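PDB 4ASM: beta-agarase D from Zobellia galactanivorans, which hydrolyses the beta-1,4-galactosidic linkages of agarose at random positions along the chain, with retention of anomeric configuration. Local coordinates for residues A[70-82]-A[322-334]. Sequence-based numbering, arbitrary orientation.
Sequences NFEGPGPTKWMQN and IINVEDQSWQAEA. With IMD (imidazole), chain C.
Pro74 sets CG against Glu326 OE1 (3.5 Å), the two side chains crossing at about a right angle. It opens the type II' beta turn Pro74–Thr77, which packs against the end of strand 322-326 and the segment running into helix 329-333 in this GH16 beta-jelly-roll catalytic domain. Gly75 follows with positive phi, so close to 327-329 that a CB would clash. Pro76 wedges its ring between Asp327 and the helix 329-333, CD pressing tightly on Ala332 CB at 3.5 Å; the Asp327 carboxylate itself is held by Thr118 and Ser337. At Thr77, OG1 stands beside its own backbone N (chi1 -55°) and accepts a hydrogen bond from Asp327 N at 2.8 Å, bent to 142°. Trp79 points its indole edge at strand 322-326: NE1 donates to Val325 O (3.1 Å), which lies in the ring plane, while CZ2 abuts Glu326 OE2. A leucine in its place would probably leave Val325 O without this donor and open a gap beside Glu326, which probably binds substrate. Asn324 ND2 donates to the anti lone pair of Glu326 OE2 at 2.9 Å. An imidazole, probably from the crystallisation liquor and also hydrogen-bonded to the probable nucleophile Glu160, donates from N3 to Glu326 OE2 at 2.8 Å, nearly straight (167°).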
# COMPACT_ATOMS: atom_id res chain seq x y z
N ASN A 70 -9.79 -15.43 7.47
CA ASN A 70 -8.64 -16.19 7.94
C ASN A 70 -7.53 -16.38 6.89
O ASN A 70 -6.64 -17.21 7.07
CB ASN A 70 -9.10 -17.53 8.54
CG ASN A 70 -9.91 -17.34 9.83
OD1 ASN A 70 -9.61 -16.47 10.65
ND2 ASN A 70 -10.93 -18.16 10.01
N PHE A 71 -7.59 -15.59 5.81
CA PHE A 71 -6.51 -15.53 4.84
C PHE A 71 -5.22 -15.19 5.54
O PHE A 71 -5.16 -14.25 6.33
CB PHE A 71 -6.82 -14.47 3.78
CG PHE A 71 -5.74 -14.29 2.73
CD1 PHE A 71 -5.31 -15.38 1.97
CD2 PHE A 71 -5.17 -13.05 2.51
CE1 PHE A 71 -4.32 -15.21 0.99
CE2 PHE A 71 -4.19 -12.88 1.53
CZ PHE A 71 -3.77 -13.96 0.78
N GLU A 72 -4.18 -15.97 5.26
CA GLU A 72 -2.95 -15.81 6.04
C GLU A 72 -1.84 -15.06 5.33
O GLU A 72 -0.76 -14.92 5.86
CB GLU A 72 -2.48 -17.15 6.62
CG GLU A 72 -3.41 -17.69 7.74
CD GLU A 72 -2.79 -18.87 8.49
OE1 GLU A 72 -2.40 -19.85 7.83
OE2 GLU A 72 -2.71 -18.82 9.75
N GLY A 73 -2.13 -14.58 4.12
CA GLY A 73 -1.16 -13.77 3.38
C GLY A 73 -0.73 -14.34 2.04
O GLY A 73 -0.98 -15.51 1.72
N PRO A 74 -0.10 -13.49 1.23
CA PRO A 74 0.36 -13.87 -0.10
C PRO A 74 1.65 -14.66 -0.03
O PRO A 74 2.35 -14.63 1.00
CB PRO A 74 0.59 -12.50 -0.76
CG PRO A 74 1.04 -11.64 0.36
CD PRO A 74 0.22 -12.08 1.55
N GLY A 75 2.01 -15.33 -1.11
CA GLY A 75 3.30 -16.01 -1.15
C GLY A 75 3.48 -16.95 0.03
O GLY A 75 2.52 -17.62 0.45
N PRO A 76 4.70 -17.02 0.56
CA PRO A 76 4.95 -17.83 1.74
C PRO A 76 4.76 -17.02 3.04
O PRO A 76 5.32 -17.39 4.08
CB PRO A 76 6.40 -18.25 1.52
CG PRO A 76 7.02 -17.00 0.96
CD PRO A 76 5.96 -16.43 0.04
N THR A 77 3.98 -15.93 2.99
CA THR A 77 3.65 -15.18 4.21
C THR A 77 2.66 -15.94 5.09
O THR A 77 1.71 -16.53 4.59
CB THR A 77 2.98 -13.85 3.86
OG1 THR A 77 3.83 -13.13 2.95
CG2 THR A 77 2.72 -12.98 5.11
N LYS A 78 2.92 -15.93 6.40
CA LYS A 78 1.90 -16.34 7.38
C LYS A 78 1.74 -15.22 8.39
O LYS A 78 2.61 -15.01 9.25
CB LYS A 78 2.23 -17.65 8.07
CG LYS A 78 1.04 -18.14 8.95
CD LYS A 78 1.47 -19.01 10.11
CE LYS A 78 2.12 -18.20 11.23
NZ LYS A 78 2.31 -19.03 12.48
N TRP A 79 0.63 -14.50 8.31
CA TRP A 79 0.38 -13.45 9.28
C TRP A 79 0.15 -14.04 10.67
O TRP A 79 -0.49 -15.09 10.82
CB TRP A 79 -0.78 -12.57 8.85
CG TRP A 79 -0.47 -11.71 7.68
CD1 TRP A 79 0.70 -11.02 7.45
CD2 TRP A 79 -1.34 -11.42 6.60
NE1 TRP A 79 0.60 -10.32 6.26
CE2 TRP A 79 -0.64 -10.54 5.72
CE3 TRP A 79 -2.65 -11.80 6.29
CZ2 TRP A 79 -1.22 -10.07 4.55
CZ3 TRP A 79 -3.22 -11.32 5.14
CH2 TRP A 79 -2.51 -10.45 4.28
N MET A 80 0.74 -13.38 11.66
CA MET A 80 0.76 -13.88 13.03
C MET A 80 0.38 -12.78 14.01
O MET A 80 0.91 -11.66 13.97
CB MET A 80 2.13 -14.44 13.38
CG MET A 80 2.07 -15.41 14.56
SD MET A 80 3.64 -16.17 14.84
CE MET A 80 3.27 -16.99 16.36
N GLN A 81 -0.55 -13.10 14.91
CA GLN A 81 -1.06 -12.11 15.86
C GLN A 81 0.05 -11.47 16.67
O GLN A 81 0.02 -10.27 16.93
CB GLN A 81 -2.10 -12.74 16.79
CG GLN A 81 -3.55 -12.63 16.30
CD GLN A 81 -3.80 -13.35 14.97
OE1 GLN A 81 -3.98 -14.56 14.93
NE2 GLN A 81 -3.77 -12.58 13.87
N ASN A 82 1.04 -12.28 17.10
CA ASN A 82 2.03 -11.76 18.05
C ASN A 82 3.19 -10.99 17.42
O ASN A 82 4.16 -10.65 18.11
CB ASN A 82 2.54 -12.85 19.01
CG ASN A 82 3.50 -13.81 18.35
OD1 ASN A 82 3.75 -13.74 17.14
ND2 ASN A 82 4.04 -14.72 19.15
N ILE A 322 -5.32 -1.00 6.62
CA ILE A 322 -4.50 -2.15 6.97
C ILE A 322 -3.02 -1.75 6.94
O ILE A 322 -2.57 -1.04 6.03
CB ILE A 322 -4.74 -3.32 5.99
CG1 ILE A 322 -6.24 -3.74 6.04
CG2 ILE A 322 -3.82 -4.49 6.31
CD1 ILE A 322 -6.67 -4.75 5.00
N ILE A 323 -2.28 -2.17 7.95
CA ILE A 323 -0.83 -2.01 7.94
C ILE A 323 -0.25 -3.38 8.11
O ILE A 323 -0.68 -4.13 8.99
CB ILE A 323 -0.34 -1.04 9.04
CG1 ILE A 323 -0.99 0.32 8.86
CG2 ILE A 323 1.20 -0.95 8.99
CD1 ILE A 323 -0.66 1.31 9.98
N ASN A 324 0.73 -3.74 7.28
CA ASN A 324 1.32 -5.06 7.40
C ASN A 324 2.70 -5.18 6.77
O ASN A 324 3.20 -4.22 6.18
CB ASN A 324 0.38 -6.18 6.87
CG ASN A 324 0.33 -6.27 5.34
OD1 ASN A 324 1.21 -5.77 4.65
ND2 ASN A 324 -0.68 -6.95 4.81
N VAL A 325 3.28 -6.36 6.90
CA VAL A 325 4.47 -6.75 6.17
C VAL A 325 4.09 -7.99 5.36
O VAL A 325 3.32 -8.83 5.83
CB VAL A 325 5.62 -7.03 7.17
CG1 VAL A 325 6.75 -7.87 6.53
CG2 VAL A 325 6.12 -5.69 7.75
N GLU A 326 4.63 -8.11 4.14
CA GLU A 326 4.34 -9.26 3.27
C GLU A 326 5.57 -9.77 2.56
O GLU A 326 6.41 -8.99 2.11
CB GLU A 326 3.31 -8.89 2.19
CG GLU A 326 1.94 -8.60 2.76
CD GLU A 326 0.95 -8.13 1.70
OE1 GLU A 326 1.28 -8.17 0.49
OE2 GLU A 326 -0.18 -7.74 2.09
N ASP A 327 5.64 -11.10 2.45
CA ASP A 327 6.55 -11.80 1.56
C ASP A 327 5.70 -12.23 0.35
O ASP A 327 5.02 -13.25 0.38
CB ASP A 327 7.12 -13.02 2.29
CG ASP A 327 8.34 -13.61 1.61
OD1 ASP A 327 8.54 -13.34 0.41
OD2 ASP A 327 9.08 -14.39 2.26
N GLN A 328 5.71 -11.41 -0.70
CA GLN A 328 4.81 -11.65 -1.85
C GLN A 328 5.32 -12.75 -2.77
O GLN A 328 6.53 -13.00 -2.85
CB GLN A 328 4.54 -10.34 -2.59
CG GLN A 328 3.89 -9.32 -1.65
CD GLN A 328 3.64 -7.96 -2.28
OE1 GLN A 328 2.93 -7.10 -1.70
NE2 GLN A 328 4.23 -7.73 -3.42
N SER A 329 4.40 -13.40 -3.48
CA SER A 329 4.77 -14.53 -4.32
C SER A 329 5.87 -14.22 -5.31
O SER A 329 6.81 -15.01 -5.45
CB SER A 329 3.55 -15.07 -5.07
OG SER A 329 2.54 -15.46 -4.16
N TRP A 330 5.76 -13.09 -6.01
CA TRP A 330 6.76 -12.76 -7.06
C TRP A 330 8.16 -12.57 -6.48
O TRP A 330 9.17 -13.03 -7.05
CB TRP A 330 6.30 -11.54 -7.90
CG TRP A 330 6.34 -10.22 -7.15
CD1 TRP A 330 5.57 -9.84 -6.10
CD2 TRP A 330 7.23 -9.12 -7.41
NE1 TRP A 330 5.90 -8.57 -5.69
CE2 TRP A 330 6.92 -8.11 -6.48
CE3 TRP A 330 8.25 -8.91 -8.35
CZ2 TRP A 330 7.61 -6.89 -6.45
CZ3 TRP A 330 8.93 -7.70 -8.32
CH2 TRP A 330 8.61 -6.71 -7.37
N GLN A 331 8.24 -11.91 -5.32
CA GLN A 331 9.52 -11.72 -4.66
C GLN A 331 10.07 -13.06 -4.19
O GLN A 331 11.26 -13.34 -4.38
CB GLN A 331 9.35 -10.76 -3.46
CG GLN A 331 9.15 -9.28 -3.83
CD GLN A 331 10.44 -8.59 -4.28
OE1 GLN A 331 11.07 -7.81 -3.53
NE2 GLN A 331 10.83 -8.87 -5.49
N ALA A 332 9.23 -13.88 -3.56
CA ALA A 332 9.66 -15.15 -3.00
C ALA A 332 10.12 -16.12 -4.09
O ALA A 332 11.15 -16.80 -3.93
CB ALA A 332 8.56 -15.75 -2.15
N GLU A 333 9.37 -16.18 -5.19
CA GLU A 333 9.74 -17.08 -6.29
C GLU A 333 11.14 -16.73 -6.82
O GLU A 333 11.94 -17.63 -7.14
CB GLU A 333 8.70 -17.02 -7.40
CG GLU A 333 9.06 -17.92 -8.60
CD GLU A 333 7.93 -18.10 -9.60
OE1 GLU A 333 6.79 -17.72 -9.31
OE2 GLU A 333 8.21 -18.65 -10.68
N ALA A 334 11.41 -15.42 -6.91
CA ALA A 334 12.67 -14.90 -7.43
C ALA A 334 13.80 -14.94 -6.40
O ALA A 334 14.93 -14.53 -6.72
CB ALA A 334 12.46 -13.46 -7.92
N1 IMD C . -1.72 -4.53 -1.18
C2 IMD C . -1.77 -5.54 -0.29
N3 IMD C . -0.51 -5.79 0.13
C4 IMD C . 0.34 -4.93 -0.48
C5 IMD C . -0.44 -4.14 -1.31